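Local coordinates for hypothetical protein XCC0632 (Xanthomonas campestris pv. campestris, PDB 2IQI), which is of unknown function but probably serves as the auxiliary lipoprotein component of an ABC-type transport system, at residues D106-E111 against E125-L130; I42-R47 against P68-L73; V28-L33 against G175-T180. All blocks are in the same frame, centred on the assembly; numbering follows the deposited sequence.

Contact 1 of 3, residues D106-E111 against E125-L130; sequences DVRRFE and ELNAKL
Glu125 lies opposite two consecutive arginines, and its side chain, running out between them, is the contact's largest single contributor. Glu125 CB packs against Arg109 CB, 4.0 Å away. With CG anti to the backbone N (chi1 164°) and the chain extended beyond it, Glu125 CG meets the aliphatic part of Arg108, 3.7 Å from Arg108 CD, with Glu125 CD 3.8 Å from the same atom. At the tip the two carboxylate oxygens part company. Glu125 OE1 takes NE of Arg109 at 3.0 Å, with a weak second bond from NH2 of the same guanidinium; Glu125 OE2 takes NH1 of Arg108, also at 3.0 Å. Each oxygen uses its anti lone pair, and each meets its guanidinium at the edge, close to the plane; the Arg109 plane stands almost perpendicular to the carboxylate, at 85°. Two positive groups thus grip one carboxylate, which should help keep it ionised. The backbone explains the pairing: strands 106-110 and 125-130 run antiparallel, and a classic beta bulge sets Arg108 and Arg109 together against Glu125, whose carbonyl O accepts both of their amides, Arg108 N at 2.7 Å and Arg109 N at 3.0 Å. Before the bulge the ladder is regular, Asp106 and Asn127 forming a hydrogen-bonded pair through two nearly straight bonds. Val107 and Leu126, the adjoining non-hydrogen-bonded pair, turn to the other face of the sheet, where Leu73 of helix 69-82 touches both. On the polar face, Arg109 NH1 also forms a salt bridge with Glu111 OE1, which is held in turn by Arg51.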
# COMPACT_ATOMS: atom_id res chain seq x y z
N ASP A 106 2.62 -5.66 6.24
CA ASP A 106 4.05 -5.46 6.48
C ASP A 106 4.62 -4.98 5.15
O ASP A 106 4.42 -5.65 4.13
CB ASP A 106 4.69 -6.76 6.92
CG ASP A 106 6.11 -6.58 7.38
OD1 ASP A 106 6.37 -5.70 8.25
OD2 ASP A 106 6.99 -7.36 6.88
N VAL A 107 5.27 -3.81 5.17
CA VAL A 107 5.85 -3.19 3.96
C VAL A 107 7.33 -3.58 3.81
O VAL A 107 8.12 -3.38 4.75
CB VAL A 107 5.72 -1.68 4.00
CG1 VAL A 107 6.41 -1.06 2.80
CG2 VAL A 107 4.26 -1.28 4.03
N ARG A 108 7.68 -4.15 2.65
CA ARG A 108 9.01 -4.75 2.45
C ARG A 108 9.91 -3.83 1.64
O ARG A 108 11.09 -3.67 1.96
CB ARG A 108 8.90 -6.09 1.76
CG ARG A 108 8.09 -7.13 2.53
CD ARG A 108 7.97 -8.34 1.66
NE ARG A 108 7.40 -9.51 2.32
CZ ARG A 108 7.21 -10.70 1.71
NH1 ARG A 108 7.55 -10.85 0.42
NH2 ARG A 108 6.72 -11.75 2.39
N ARG A 109 9.35 -3.25 0.59
CA ARG A 109 10.05 -2.31 -0.26
C ARG A 109 9.14 -1.15 -0.58
O ARG A 109 7.95 -1.35 -0.88
CB ARG A 109 10.58 -3.00 -1.52
CG ARG A 109 11.78 -3.93 -1.18
CD ARG A 109 12.51 -4.33 -2.38
NE ARG A 109 11.62 -4.99 -3.32
CZ ARG A 109 11.63 -4.75 -4.63
NH1 ARG A 109 12.48 -3.86 -5.15
NH2 ARG A 109 10.79 -5.39 -5.42
N PHE A 110 9.68 0.06 -0.42
CA PHE A 110 9.04 1.30 -0.86
C PHE A 110 10.15 2.19 -1.48
O PHE A 110 10.80 3.01 -0.79
CB PHE A 110 8.37 1.98 0.32
CG PHE A 110 7.24 2.87 -0.06
CD1 PHE A 110 7.47 4.15 -0.53
CD2 PHE A 110 5.93 2.42 0.03
CE1 PHE A 110 6.42 4.96 -0.91
CE2 PHE A 110 4.87 3.22 -0.32
CZ PHE A 110 5.12 4.48 -0.81
N GLU A 111 10.40 2.02 -2.77
CA GLU A 111 11.62 2.56 -3.33
C GLU A 111 11.55 2.85 -4.81
O GLU A 111 10.81 2.21 -5.56
CB GLU A 111 12.79 1.62 -3.03
CG GLU A 111 12.63 0.24 -3.70
CD GLU A 111 13.66 -0.78 -3.22
OE1 GLU A 111 14.51 -1.19 -4.04
OE2 GLU A 111 13.62 -1.18 -2.03
N GLU A 125 6.56 -3.34 -2.45
CA GLU A 125 6.34 -4.73 -2.12
C GLU A 125 5.90 -4.82 -0.68
O GLU A 125 6.56 -4.25 0.21
CB GLU A 125 7.57 -5.56 -2.39
CG GLU A 125 7.53 -6.93 -1.72
CD GLU A 125 8.80 -7.77 -2.00
OE1 GLU A 125 9.71 -7.26 -2.74
OE2 GLU A 125 8.87 -8.93 -1.50
N LEU A 126 4.79 -5.53 -0.45
CA LEU A 126 4.19 -5.68 0.88
C LEU A 126 3.44 -7.02 1.10
O LEU A 126 3.04 -7.69 0.12
CB LEU A 126 3.32 -4.48 1.22
CG LEU A 126 2.11 -4.23 0.30
CD1 LEU A 126 0.92 -5.14 0.70
CD2 LEU A 126 1.68 -2.71 0.17
N ASN A 127 3.24 -7.40 2.37
CA ASN A 127 2.50 -8.61 2.71
C ASN A 127 1.32 -8.30 3.62
O ASN A 127 1.48 -7.67 4.68
CB ASN A 127 3.44 -9.59 3.39
CG ASN A 127 2.76 -10.88 3.80
OD1 ASN A 127 2.33 -11.02 4.96
ND2 ASN A 127 2.67 -11.84 2.87
N ALA A 128 0.13 -8.72 3.22
CA ALA A 128 -1.07 -8.54 4.03
C ALA A 128 -1.49 -9.84 4.66
O ALA A 128 -1.52 -10.87 4.01
CB ALA A 128 -2.22 -8.01 3.18
N LYS A 129 -1.81 -9.78 5.93
CA LYS A 129 -2.49 -10.88 6.56
C LYS A 129 -3.87 -10.36 6.87
O LYS A 129 -4.01 -9.19 7.30
CB LYS A 129 -1.80 -11.22 7.86
CG LYS A 129 -0.43 -11.78 7.70
CD LYS A 129 0.10 -12.16 9.04
CE LYS A 129 1.19 -13.16 8.81
NZ LYS A 129 2.36 -12.66 8.02
N LEU A 130 -4.86 -11.21 6.67
CA LEU A 130 -6.18 -10.97 7.19
C LEU A 130 -6.41 -11.95 8.34
O LEU A 130 -6.28 -13.16 8.17
CB LEU A 130 -7.21 -11.17 6.09
CG LEU A 130 -8.64 -10.83 6.51
CD1 LEU A 130 -8.75 -9.32 6.83
CD2 LEU A 130 -9.64 -11.24 5.47

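Contact 2 of 3, residues I42-R47 against P68-L73; sequences IIDSPR and PATDML
Residues 69-73 open helix 69-82, with Pro68 just before them as N-cap, and the loop 42-47, which includes an ST turn (Arg47 N to Ser45 OG), folds over this start. Pro68 meets the loop through carbon: its CA points a hydrogen at Ser45 O in a CA-H...O contact of 3.4 Å, and its CB rests near the same carbonyl oxygen. The carbonyl O of Pro68 is turned into the helix, where it accepts Met72 N. Ala69 follows, its methyl facing the loop backbone, with CB 3.3 Å from Ile43 O and CG2 of Ile43 at 4.3 Å. Phe110 of the neighbouring strand touches both Ala69 and Ile43, so this small apolar patch joins the helix and the loop to the sheet. Thr70 is the first side chain of the segment to point at the loop, and it provides the cross-segment hydrogen bond. Its OG1 sits in the crowded position between the backbone N and the carbonyl carbon (chi1 60°), which puts CG2 beside the backbone N, anti to the carbonyl carbon. Both branches consequently reach Asp44, whose CG is anti to its own backbone N and whose side chain crosses that of Thr70 at about a right angle. Thr70 OG1 donates to Asp44 OD1 over a modelled 2.4 Å, meeting that oxygen from above the carboxylate plane, 37° out of it. Asp71, next along, brings up a like charge that may raise the proton affinity of the pair, its carboxylate turned so that Asp71 OD1 lies 5.1 Å from Asp44 OD1.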
# COMPACT_ATOMS: atom_id res chain seq x y z
N ILE A 42 13.86 2.85 7.67
CA ILE A 42 14.23 3.41 6.39
C ILE A 42 13.01 3.61 5.43
O ILE A 42 12.98 4.56 4.64
CB ILE A 42 15.38 2.57 5.78
CG1 ILE A 42 16.11 3.31 4.66
CG2 ILE A 42 14.90 1.16 5.35
CD1 ILE A 42 17.58 2.85 4.48
N ILE A 43 12.01 2.73 5.52
CA ILE A 43 10.79 2.83 4.71
C ILE A 43 9.84 3.79 5.39
O ILE A 43 9.13 4.58 4.76
CB ILE A 43 10.08 1.48 4.63
CG1 ILE A 43 10.84 0.50 3.73
CG2 ILE A 43 8.63 1.64 4.15
CD1 ILE A 43 10.12 -0.84 3.61
N ASP A 44 9.82 3.70 6.71
CA ASP A 44 8.89 4.42 7.55
C ASP A 44 9.41 5.81 7.89
O ASP A 44 9.29 6.27 9.03
CB ASP A 44 8.72 3.62 8.83
CG ASP A 44 7.45 3.94 9.55
OD1 ASP A 44 6.54 4.54 8.92
OD2 ASP A 44 7.38 3.59 10.75
N SER A 45 10.05 6.46 6.91
CA SER A 45 10.48 7.81 7.07
C SER A 45 9.71 8.65 6.03
O SER A 45 9.06 8.09 5.14
CB SER A 45 11.98 7.89 6.84
OG SER A 45 12.27 8.15 5.47
N PRO A 46 9.71 9.98 6.17
CA PRO A 46 9.23 10.76 5.03
C PRO A 46 10.24 10.83 3.85
O PRO A 46 9.97 11.48 2.81
CB PRO A 46 8.94 12.14 5.63
CG PRO A 46 9.85 12.25 6.79
CD PRO A 46 10.00 10.84 7.34
N ARG A 47 11.38 10.15 3.98
CA ARG A 47 12.37 10.24 2.92
C ARG A 47 12.05 9.26 1.83
O ARG A 47 11.29 8.32 2.04
CB ARG A 47 13.77 9.99 3.46
CG ARG A 47 14.32 11.12 4.25
CD ARG A 47 15.54 10.57 4.89
NE ARG A 47 15.84 11.22 6.16
CZ ARG A 47 16.84 10.84 6.95
NH1 ARG A 47 17.61 9.80 6.59
NH2 ARG A 47 17.08 11.48 8.09
N PRO A 68 5.03 9.86 6.27
CA PRO A 68 5.84 8.66 6.07
C PRO A 68 5.09 7.64 5.23
O PRO A 68 3.86 7.66 5.16
CB PRO A 68 6.02 8.13 7.49
CG PRO A 68 5.66 9.25 8.39
CD PRO A 68 4.68 10.09 7.68
N ALA A 69 5.84 6.74 4.61
CA ALA A 69 5.34 5.87 3.55
C ALA A 69 4.28 4.88 4.04
O ALA A 69 3.27 4.67 3.38
CB ALA A 69 6.47 5.16 2.87
N THR A 70 4.50 4.32 5.22
CA THR A 70 3.48 3.52 5.90
C THR A 70 2.20 4.29 6.15
O THR A 70 1.14 3.71 6.06
CB THR A 70 3.99 3.02 7.25
OG1 THR A 70 4.32 4.15 8.06
CG2 THR A 70 5.26 2.22 7.06
N ASP A 71 2.27 5.57 6.48
CA ASP A 71 1.04 6.34 6.69
C ASP A 71 0.31 6.66 5.38
O ASP A 71 -0.94 6.78 5.40
CB ASP A 71 1.29 7.65 7.48
CG ASP A 71 1.84 7.41 8.91
OD1 ASP A 71 1.78 6.28 9.47
OD2 ASP A 71 2.35 8.40 9.50
N MET A 72 1.06 6.86 4.27
CA MET A 72 0.43 7.12 2.94
C MET A 72 -0.34 5.84 2.61
O MET A 72 -1.46 5.88 2.08
CB MET A 72 1.45 7.39 1.80
CG MET A 72 2.49 8.51 1.95
SD MET A 72 3.63 8.67 0.52
CE MET A 72 2.41 9.13 -0.67
N LEU A 73 0.29 4.70 2.95
CA LEU A 73 -0.28 3.40 2.73
C LEU A 73 -1.48 3.11 3.65
O LEU A 73 -2.54 2.67 3.21
CB LEU A 73 0.77 2.31 2.78
CG LEU A 73 0.10 1.01 2.33
CD1 LEU A 73 0.23 0.80 0.84
CD2 LEU A 73 0.61 -0.19 3.15

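Contact 3 of 3, residues V28-L33 against G175-T180; sequences VSWQLL and GWTLIT
Trp176 O is gripped by two donors from Thr180, one turn further along the helix: the backbone N at 3.0 Å and the hydroxyl OG1 at 2.6 Å. The same OG1 lies over one face of the Trp176 ring, near its rim. That carbonyl accepts two hydrogen bonds within its helix, whereas none crosses between the segments; ring carbons and methyls meet helix carbonyls and methyls. The indole of Trp30 comes in with its six-membered ring leading. Trp30 CH2 approaches Thr177 O to 3.6 Å, while Trp30 CZ2 lies 3.7 Å from Leu178 O, which sits at the ring edge in its plane. NE1 of Trp30 is hydrogen-bonded to OE1 of Gln182, which fixes the indole from beyond the segments. Val28 CG2 lies over one face of the indole, toward its rim, and Leu178 CD2 reaches Trp30 CH2 at 4.2 Å. Further along the strand, Leu32 CD2 packs obliquely on Thr177 CG2 at 3.8 Å, with the Thr177 hydroxyl turned to Leu173 O. Phe81 of helix 69-82 touches Leu32, Thr177 and Leu178 together, making this a buried sheet-to-helix layer, as in an alpha/beta sandwich whose helices pack on a mixed beta-sheet.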
# COMPACT_ATOMS: atom_id res chain seq x y z
N VAL A 28 -20.24 -6.31 1.73
CA VAL A 28 -20.17 -7.13 2.93
C VAL A 28 -20.89 -6.48 4.11
O VAL A 28 -21.45 -5.39 3.98
CB VAL A 28 -18.72 -7.49 3.34
CG1 VAL A 28 -17.96 -8.16 2.19
CG2 VAL A 28 -18.00 -6.28 3.87
N SER A 29 -20.89 -7.15 5.25
CA SER A 29 -21.44 -6.55 6.47
C SER A 29 -20.62 -6.89 7.74
O SER A 29 -21.03 -6.53 8.86
CB SER A 29 -22.89 -6.98 6.66
OG SER A 29 -22.89 -8.28 7.20
N TRP A 30 -19.49 -7.60 7.58
CA TRP A 30 -18.51 -7.70 8.66
C TRP A 30 -17.75 -6.35 8.79
O TRP A 30 -18.00 -5.38 8.02
CB TRP A 30 -17.60 -8.92 8.51
CG TRP A 30 -17.12 -9.14 7.11
CD1 TRP A 30 -17.72 -9.89 6.17
CD2 TRP A 30 -15.96 -8.57 6.50
NE1 TRP A 30 -17.01 -9.85 5.00
CE2 TRP A 30 -15.93 -9.04 5.17
CE3 TRP A 30 -14.94 -7.71 6.93
CZ2 TRP A 30 -14.90 -8.69 4.27
CZ3 TRP A 30 -13.92 -7.35 6.03
CH2 TRP A 30 -13.91 -7.86 4.72
N GLN A 31 -16.86 -6.27 9.78
CA GLN A 31 -16.28 -5.01 10.16
C GLN A 31 -14.80 -5.16 10.16
O GLN A 31 -14.30 -6.21 10.60
CB GLN A 31 -16.75 -4.59 11.54
CG GLN A 31 -18.25 -4.30 11.58
CD GLN A 31 -18.67 -3.44 12.78
OE1 GLN A 31 -19.74 -2.80 12.74
NE2 GLN A 31 -17.82 -3.40 13.84
N LEU A 32 -14.11 -4.12 9.65
CA LEU A 32 -12.70 -4.20 9.36
C LEU A 32 -11.87 -3.22 10.16
O LEU A 32 -12.12 -2.01 10.17
CB LEU A 32 -12.44 -4.04 7.86
CG LEU A 32 -10.99 -4.21 7.32
CD1 LEU A 32 -10.41 -5.60 7.59
CD2 LEU A 32 -10.92 -3.91 5.84
N LEU A 33 -10.87 -3.77 10.82
CA LEU A 33 -9.89 -2.95 11.47
C LEU A 33 -8.62 -2.97 10.60
O LEU A 33 -8.06 -4.05 10.37
CB LEU A 33 -9.59 -3.43 12.91
CG LEU A 33 -8.29 -2.82 13.45
CD1 LEU A 33 -8.50 -1.36 13.74
CD2 LEU A 33 -7.69 -3.54 14.67
N GLY A 175 -9.51 -5.32 -2.74
CA GLY A 175 -10.34 -6.28 -3.43
C GLY A 175 -10.06 -7.62 -2.84
O GLY A 175 -10.94 -8.46 -2.74
N TRP A 176 -8.83 -7.84 -2.40
CA TRP A 176 -8.48 -9.15 -1.87
C TRP A 176 -8.98 -9.27 -0.46
O TRP A 176 -9.23 -10.38 -0.01
CB TRP A 176 -6.98 -9.33 -1.93
CG TRP A 176 -6.47 -10.49 -1.27
CD1 TRP A 176 -6.32 -11.74 -1.81
CD2 TRP A 176 -5.97 -10.55 0.06
NE1 TRP A 176 -5.78 -12.59 -0.87
CE2 TRP A 176 -5.56 -11.89 0.29
CE3 TRP A 176 -5.85 -9.62 1.11
CZ2 TRP A 176 -5.02 -12.30 1.52
CZ3 TRP A 176 -5.32 -10.05 2.33
CH2 TRP A 176 -4.91 -11.36 2.52
N THR A 177 -9.09 -8.15 0.23
CA THR A 177 -9.56 -8.13 1.61
C THR A 177 -11.05 -8.40 1.66
O THR A 177 -11.51 -9.21 2.46
CB THR A 177 -9.29 -6.77 2.28
OG1 THR A 177 -7.90 -6.51 2.21
CG2 THR A 177 -9.71 -6.80 3.77
N LEU A 178 -11.80 -7.74 0.79
CA LEU A 178 -13.22 -7.96 0.68
C LEU A 178 -13.54 -9.37 0.25
O LEU A 178 -14.43 -9.97 0.81
CB LEU A 178 -13.87 -7.00 -0.29
CG LEU A 178 -13.72 -5.55 0.11
CD1 LEU A 178 -14.37 -4.79 -0.97
CD2 LEU A 178 -14.34 -5.25 1.50
N ILE A 179 -12.85 -9.88 -0.77
CA ILE A 179 -13.19 -11.21 -1.29
C ILE A 179 -12.77 -12.28 -0.28
O ILE A 179 -13.59 -13.15 0.08
CB ILE A 179 -12.61 -11.44 -2.71
CG1 ILE A 179 -13.43 -10.61 -3.69
CG2 ILE A 179 -12.59 -12.92 -3.10
CD1 ILE A 179 -12.80 -10.48 -5.03
N THR A 180 -11.53 -12.22 0.20
CA THR A 180 -11.06 -13.20 1.15
C THR A 180 -11.90 -13.15 2.44
O THR A 180 -12.35 -14.18 2.95
CB THR A 180 -9.57 -13.03 1.49
OG1 THR A 180 -8.79 -12.92 0.28
CG2 THR A 180 -9.10 -14.21 2.29

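Contacts 1 and 2 adjoin, their centres about 12 Å apart, with CD1 of Ile43 against the backbone of Val107 and Arg108 and Ala69 against Phe110. The centre of contact 3 is about 18 Å from that of contact 1 and about 25 Å from that of contact 2, beyond the chain's centre from the latter. It meets contact 1 where Leu130 touches both Leu32 and Thr177; strands 31-34 and 101-110 are also neighbours in the mixed sheet. Along the chain, contact 2 closes before contact 1 opens, and both fall between the two segments of contact 3. Helix 155-185 therefore returns the end of the chain to an early strand, tying sheet and helices into one fold.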